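Local coordinates for protein methyl-coenzyme M reductase subunit gamma (Methanosarcina barkeri, PDB 1E6Y) that forms part of methyl-coenzyme M reductase, the nickel enzyme that uses coenzyme B to release methane from methyl-coenzyme M in the last step of methanogenesis, at residues 47-52 / 129-134; 99-104 / 140-145. One frame throughout, in Å; residues are numbered along the deposited sequence.

Contact 1. Residues 47-52 / 129-134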
loop_
_atom_site.group_PDB
_atom_site.type_symbol
_atom_site.label_atom_id
_atom_site.label_comp_id
_atom_site.label_asym_id
_atom_site.label_seq_id
_atom_site.Cartn_x
_atom_site.Cartn_y
_atom_site.Cartn_z
ATOM N N SER C 47 -7.631 40.993 -32.840
ATOM C CA SER C 47 -6.577 40.128 -33.361
ATOM C C SER C 47 -7.126 38.774 -33.811
ATOM O O SER C 47 -8.243 38.393 -33.455
ATOM C CB SER C 47 -5.484 39.919 -32.306
ATOM O OG SER C 47 -5.974 39.201 -31.185
ATOM N N ASP C 48 -6.344 38.069 -34.626
ATOM C CA ASP C 48 -6.696 36.725 -35.074
ATOM C C ASP C 48 -6.734 35.765 -33.891
ATOM O O ASP C 48 -5.950 35.901 -32.954
ATOM C CB ASP C 48 -5.671 36.217 -36.092
ATOM C CG ASP C 48 -5.708 36.982 -37.405
ATOM O OD1 ASP C 48 -6.681 37.728 -37.653
ATOM O OD2 ASP C 48 -4.766 36.810 -38.204
ATOM N N TYR C 49 -7.640 34.793 -33.943
ATOM C CA TYR C 49 -7.678 33.728 -32.944
ATOM C C TYR C 49 -6.424 32.870 -33.050
ATOM O O TYR C 49 -6.121 32.333 -34.118
ATOM C CB TYR C 49 -8.912 32.848 -33.145
ATOM C CG TYR C 49 -10.219 33.573 -32.942
ATOM C CD1 TYR C 49 -10.916 34.105 -34.024
ATOM C CD2 TYR C 49 -10.768 33.717 -31.668
ATOM C CE1 TYR C 49 -12.127 34.760 -33.845
ATOM C CE2 TYR C 49 -11.982 34.371 -31.478
ATOM C CZ TYR C 49 -12.656 34.887 -32.573
ATOM O OH TYR C 49 -13.879 35.492 -32.408
ATOM N N PRO C 50 -5.656 32.760 -31.952
ATOM C CA PRO C 50 -4.543 31.804 -31.891
ATOM C C PRO C 50 -5.046 30.371 -32.033
ATOM O O PRO C 50 -6.230 30.099 -31.845
ATOM C CB PRO C 50 -3.931 32.057 -30.512
ATOM C CG PRO C 50 -4.368 33.447 -30.156
ATOM C CD PRO C 50 -5.754 33.552 -30.714
ATOM N N SER C 51 -4.151 29.468 -32.408
ATOM C CA SER C 51 -4.534 28.082 -32.607
ATOM C C SER C 51 -3.756 27.154 -31.682
ATOM O O SER C 51 -2.661 27.491 -31.228
ATOM C CB SER C 51 -4.304 27.681 -34.065
ATOM O OG SER C 51 -2.930 27.751 -34.401
ATOM N N THR C 52 -4.350 26.008 -31.364
ATOM C CA THR C 52 -3.653 24.965 -30.624
ATOM C C THR C 52 -3.244 23.809 -31.543
ATOM O O THR C 52 -2.323 23.057 -31.233
ATOM C CB THR C 52 -4.515 24.437 -29.444
ATOM O OG1 THR C 52 -3.729 23.547 -28.642
ATOM C CG2 THR C 52 -5.753 23.708 -29.951
ATOM N N ASP C 129 -15.994 30.006 -30.666
ATOM C CA ASP C 129 -17.284 29.448 -30.239
ATOM C C ASP C 129 -17.658 29.976 -28.858
ATOM O O ASP C 129 -18.816 30.295 -28.597
ATOM C CB ASP C 129 -17.240 27.917 -30.167
ATOM C CG ASP C 129 -16.777 27.268 -31.459
ATOM O OD1 ASP C 129 -16.248 26.145 -31.365
ATOM O OD2 ASP C 129 -16.967 27.838 -32.557
ATOM N N MET C 130 -16.676 29.996 -27.962
ATOM C CA MET C 130 -16.863 30.504 -26.609
ATOM C C MET C 130 -17.336 31.961 -26.623
ATOM O O MET C 130 -18.251 32.324 -25.883
ATOM C CB MET C 130 -15.552 30.365 -25.823
ATOM C CG MET C 130 -15.598 30.896 -24.396
ATOM S SD MET C 130 -15.332 32.680 -24.321
ATOM C CE MET C 130 -13.636 32.788 -24.902
ATOM N N GLU C 131 -16.781 32.762 -27.532
ATOM C CA GLU C 131 -17.136 34.180 -27.628
ATOM C C GLU C 131 -18.591 34.396 -28.041
ATOM O O GLU C 131 -19.233 35.352 -27.593
ATOM C CB GLU C 131 -16.208 34.907 -28.605
ATOM C CG GLU C 131 -14.805 35.132 -28.065
ATOM C CD GLU C 131 -14.080 36.283 -28.745
ATOM O OE1 GLU C 131 -14.357 36.554 -29.933
ATOM O OE2 GLU C 131 -13.223 36.914 -28.093
ATOM N N GLN C 132 -19.121 33.490 -28.860
ATOM C CA GLN C 132 -20.532 33.536 -29.239
ATOM C C GLN C 132 -21.421 33.334 -28.018
ATOM O O GLN C 132 -22.408 34.046 -27.827
ATOM C CB GLN C 132 -20.847 32.449 -30.265
ATOM C CG GLN C 132 -20.471 32.793 -31.691
ATOM C CD GLN C 132 -21.181 31.906 -32.698
ATOM O OE1 GLN C 132 -21.758 30.874 -32.341
ATOM N NE2 GLN C 132 -21.172 32.320 -33.961
ATOM N N CYS C 133 -21.085 32.326 -27.218
ATOM C CA CYS C 133 -21.817 32.026 -25.994
ATOM C C CYS C 133 -21.657 33.155 -24.978
ATOM O O CYS C 133 -22.635 33.592 -24.358
ATOM C CB CYS C 133 -21.311 30.712 -25.393
ATOM S SG CYS C 133 -22.135 30.250 -23.865
ATOM N N ALA C 134 -20.426 33.646 -24.854
ATOM C CA ALA C 134 -20.099 34.751 -23.959
ATOM C C ALA C 134 -20.930 35.996 -24.259
ATOM O O ALA C 134 -21.449 36.635 -23.345
ATOM C CB ALA C 134 -18.616 35.077 -24.062
#

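Contact 2. Residues 99-104 / 140-145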
loop_
_atom_site.group_PDB
_atom_site.type_symbol
_atom_site.label_atom_id
_atom_site.label_comp_id
_atom_site.label_asym_id
_atom_site.label_seq_id
_atom_site.Cartn_x
_atom_site.Cartn_y
_atom_site.Cartn_z
ATOM N N TYR C 99 -25.999 26.182 -12.136
ATOM C CA TYR C 99 -26.468 25.032 -12.907
ATOM C C TYR C 99 -27.270 25.465 -14.122
ATOM O O TYR C 99 -27.160 24.866 -15.190
ATOM C CB TYR C 99 -27.320 24.101 -12.044
ATOM C CG TYR C 99 -26.509 23.132 -11.221
ATOM C CD1 TYR C 99 -26.499 23.221 -9.833
ATOM C CD2 TYR C 99 -25.669 22.199 -11.829
ATOM C CE1 TYR C 99 -25.660 22.422 -9.064
ATOM C CE2 TYR C 99 -24.819 21.389 -11.069
ATOM C CZ TYR C 99 -24.818 21.516 -9.685
ATOM O OH TYR C 99 -23.942 20.789 -8.913
ATOM N N PHE C 100 -27.997 26.568 -13.988
ATOM C CA PHE C 100 -28.860 27.009 -15.071
ATOM C C PHE C 100 -28.148 27.818 -16.139
ATOM O O PHE C 100 -28.566 27.800 -17.298
ATOM C CB PHE C 100 -30.078 27.748 -14.519
ATOM C CG PHE C 100 -31.066 26.832 -13.867
ATOM C CD1 PHE C 100 -30.920 26.483 -12.527
ATOM C CD2 PHE C 100 -32.020 26.170 -14.635
ATOM C CE1 PHE C 100 -31.700 25.475 -11.963
ATOM C CE2 PHE C 100 -32.809 25.159 -14.081
ATOM C CZ PHE C 100 -32.647 24.809 -12.743
ATOM N N ARG C 101 -26.996 28.398 -15.797
ATOM C CA ARG C 101 -26.081 28.831 -16.842
ATOM C C ARG C 101 -25.525 27.632 -17.623
ATOM O O ARG C 101 -25.382 27.692 -18.834
ATOM C CB ARG C 101 -24.903 29.616 -16.272
ATOM C CG ARG C 101 -25.259 31.021 -15.772
ATOM C CD ARG C 101 -23.949 31.786 -15.656
ATOM N NE ARG C 101 -24.062 33.127 -15.099
ATOM C CZ ARG C 101 -24.230 34.231 -15.819
ATOM N NH1 ARG C 101 -24.300 34.184 -17.137
ATOM N NH2 ARG C 101 -24.293 35.379 -15.137
ATOM N N SER C 102 -25.190 26.558 -16.917
ATOM C CA SER C 102 -24.646 25.373 -17.567
ATOM C C SER C 102 -25.666 24.680 -18.470
ATOM O O SER C 102 -25.319 24.229 -19.565
ATOM C CB SER C 102 -24.114 24.398 -16.519
ATOM O OG SER C 102 -22.910 24.890 -15.962
ATOM N N TYR C 103 -26.926 24.648 -18.035
ATOM C CA TYR C 103 -28.014 24.109 -18.855
ATOM C C TYR C 103 -28.213 24.963 -20.096
ATOM O O TYR C 103 -28.379 24.444 -21.196
ATOM C CB TYR C 103 -29.329 24.066 -18.067
ATOM C CG TYR C 103 -29.295 23.212 -16.822
ATOM C CD1 TYR C 103 -28.383 22.161 -16.688
ATOM C CD2 TYR C 103 -30.129 23.499 -15.746
ATOM C CE1 TYR C 103 -28.298 21.428 -15.504
ATOM C CE2 TYR C 103 -30.050 22.778 -14.560
ATOM C CZ TYR C 103 -29.132 21.747 -14.442
ATOM O OH TYR C 103 -29.034 21.075 -13.246
ATOM N N PHE C 104 -28.205 26.279 -19.903
ATOM C CA PHE C 104 -28.257 27.230 -21.006
ATOM C C PHE C 104 -27.199 26.913 -22.071
ATOM O O PHE C 104 -27.511 26.830 -23.259
ATOM C CB PHE C 104 -28.066 28.655 -20.464
ATOM C CG PHE C 104 -27.702 29.668 -21.514
ATOM C CD1 PHE C 104 -28.644 30.097 -22.446
ATOM C CD2 PHE C 104 -26.410 30.179 -21.580
ATOM C CE1 PHE C 104 -28.302 31.020 -23.432
ATOM C CE2 PHE C 104 -26.059 31.103 -22.563
ATOM C CZ PHE C 104 -27.007 31.523 -23.489
ATOM N N THR C 140 -27.733 39.527 -22.444
ATOM C CA THR C 140 -29.106 39.170 -22.109
ATOM C C THR C 140 -29.372 39.146 -20.608
ATOM O O THR C 140 -28.456 39.297 -19.795
ATOM C CB THR C 140 -29.500 37.802 -22.704
ATOM O OG1 THR C 140 -28.738 36.764 -22.076
ATOM C CG2 THR C 140 -29.257 37.785 -24.207
ATOM N N GLU C 141 -30.629 38.888 -20.258
ATOM C CA GLU C 141 -31.100 38.977 -18.882
ATOM C C GLU C 141 -30.470 37.943 -17.951
ATOM O O GLU C 141 -30.572 38.071 -16.731
ATOM C CB GLU C 141 -32.623 38.832 -18.846
ATOM C CG GLU C 141 -33.126 37.485 -19.340
ATOM C CD GLU C 141 -34.627 37.343 -19.228
ATOM O OE1 GLU C 141 -35.281 37.117 -20.265
ATOM O OE2 GLU C 141 -35.154 37.451 -18.103
ATOM N N ILE C 142 -29.817 36.931 -18.521
ATOM C CA ILE C 142 -29.167 35.895 -17.719
ATOM C C ILE C 142 -28.084 36.499 -16.818
ATOM O O ILE C 142 -27.775 35.954 -15.760
ATOM C CB ILE C 142 -28.556 34.777 -18.617
ATOM C CG1 ILE C 142 -28.156 33.569 -17.760
ATOM C CG2 ILE C 142 -27.353 35.305 -19.387
ATOM C CD1 ILE C 142 -28.010 32.278 -18.541
ATOM N N THR C 143 -27.603 37.684 -17.180
ATOM C CA THR C 143 -26.622 38.383 -16.360
ATOM C C THR C 143 -27.085 39.783 -15.970
ATOM O O THR C 143 -27.477 40.581 -16.827
ATOM C CB THR C 143 -25.266 38.502 -17.083
ATOM O OG1 THR C 143 -24.801 37.198 -17.451
ATOM C CG2 THR C 143 -24.235 39.153 -16.175
ATOM N N ASP C 144 -27.128 40.037 -14.665
ATOM C CA ASP C 144 -27.067 41.403 -14.163
ATOM C C ASP C 144 -25.638 41.678 -13.722
ATOM O O ASP C 144 -25.078 40.928 -12.924
ATOM C CB ASP C 144 -28.005 41.597 -12.976
ATOM C CG ASP C 144 -27.915 42.998 -12.400
ATOM O OD1 ASP C 144 -28.414 43.936 -13.053
ATOM O OD2 ASP C 144 -27.260 43.176 -11.354
ATOM N N HIS C 145 -25.072 42.782 -14.194
ATOM C CA HIS C 145 -23.652 43.032 -13.998
ATOM C C HIS C 145 -23.291 43.698 -12.674
ATOM O O HIS C 145 -22.114 43.907 -12.389
ATOM C CB HIS C 145 -23.095 43.833 -15.173
ATOM C CG HIS C 145 -22.998 43.038 -16.436
ATOM N ND1 HIS C 145 -22.052 42.052 -16.620
ATOM C CD2 HIS C 145 -23.772 43.032 -17.548
ATOM C CE1 HIS C 145 -22.250 41.471 -17.791
ATOM N NE2 HIS C 145 -23.288 42.044 -18.372
#

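Contact 1. Residues 47-52 / 129-134
Y49 reaches E131 from an irregular, extended loop to a helix whose backbone stays well away: even the nearest CA atoms, those of Y49 and D129, are 10.9 Å apart. Within 129-134 the helix is held by its own bonds, such as that from A134 N to M130 O at 2.7 Å. The loop spans the gap with one long side chain.

Tyrosine suits this role because its rigid ring places a hydroxyl far from the main chain. With CG anti to the carbonyl carbon (chi1 -64°), the ring is thrown toward the helix, and Y49 OH donates a hydrogen bond to E131 OE1 at 2.7 Å. E131 OE1 lies at the ring edge, 3.6 Å from Y49 CE2, and the donor comes from above the carboxylate, 41° out of its plane; ring and carboxylate planes stand 76° apart. A glutamate serves here because its two oxygens can divide the work: while OE1 takes the tyrosine, OE2 forms a salt bridge with R43 and a hydrogen bond with T37. R43 also makes a cation-pi contact with Y49, tying the three side chains into one polar cluster near the surface.

The Y49 side chain also touches E127 and R128 on helix 127-139, while E131 packs on L40, so the cluster joins the 47-52 loop to this helix beside helix 33-40, with M130 and A134 turned onto strand 82-89.

Contact 2. Residues 99-104 / 140-145
R101 and F104, one turn apart on helix 98-108, hold the loop 140-145 through T143 and I142, a contact that is buried close to the centre of the subunit. The closest fit is polar. R101 stretches its chain from CG to NE, and the end of its guanidinium closes on a single oxygen: R101 NH1 and NH2 both donate to T143 OG1, at 3.1 and 3.0 Å. That oxygen lies in the guanidinium plane, but sharing it bends both bonds, with N-H...O angles of 143° and 147°. A threonine fits because its hydroxyl can accept from the arginine and also bond to the carbonyl oxygen of Q137. D89 makes a salt bridge with NH2, and Q137 OE1 bonds NH1, so the buried charge is well met.

The other part is looser and mostly apolar, yet still interior, since all four touching residues are buried. CG1 anti to the backbone N (chi1 -168°) and an extended second torsion carry I142 CD1 to F104 CG at 4.0 Å, an oblique van der Waals contact, and I142 CG1 and CG2 each lie 4.0 Å from R101 NH1. I142 O sits over one guanidinium face, 3.6 Å from R101 NH2, a contact rather than a hydrogen bond. A leucine in place of R101 would probably cost D89 its salt bridge to this arginine and T143 OG1 the two N-H groups that grip it.

A type I turn from T140 to T143 carries this loop out of helix 127-139. F104 packs on V136 and Q137 of that helix, I142 touches H20 of helix 12-22, and D89 belongs to strand 82-89.

Helix 127-139 ties the two contacts together: segment 129-134 of contact 1 lies on it, and segment 140-145 of contact 2 follows its end. Their centres are 20 Å apart, contact 1 near the surface and contact 2 in the interior. Along the chain the order is 47-52, 99-104, 129-134, 140-145, so the segments alternate and the two connections cross along the chain. The contacts also meet directly, C133 SG packing on F104 CE2 at 4.2 Å. Strand 82-89 lies against both, receiving M130 and A134 and supplying D89. The helix and the turn that leaves it thus probably link the 47-52 loop with helix 98-108, R101 of contact 2 lying about 9 Å, side chain to side chain, from the coenzyme M-binding R120.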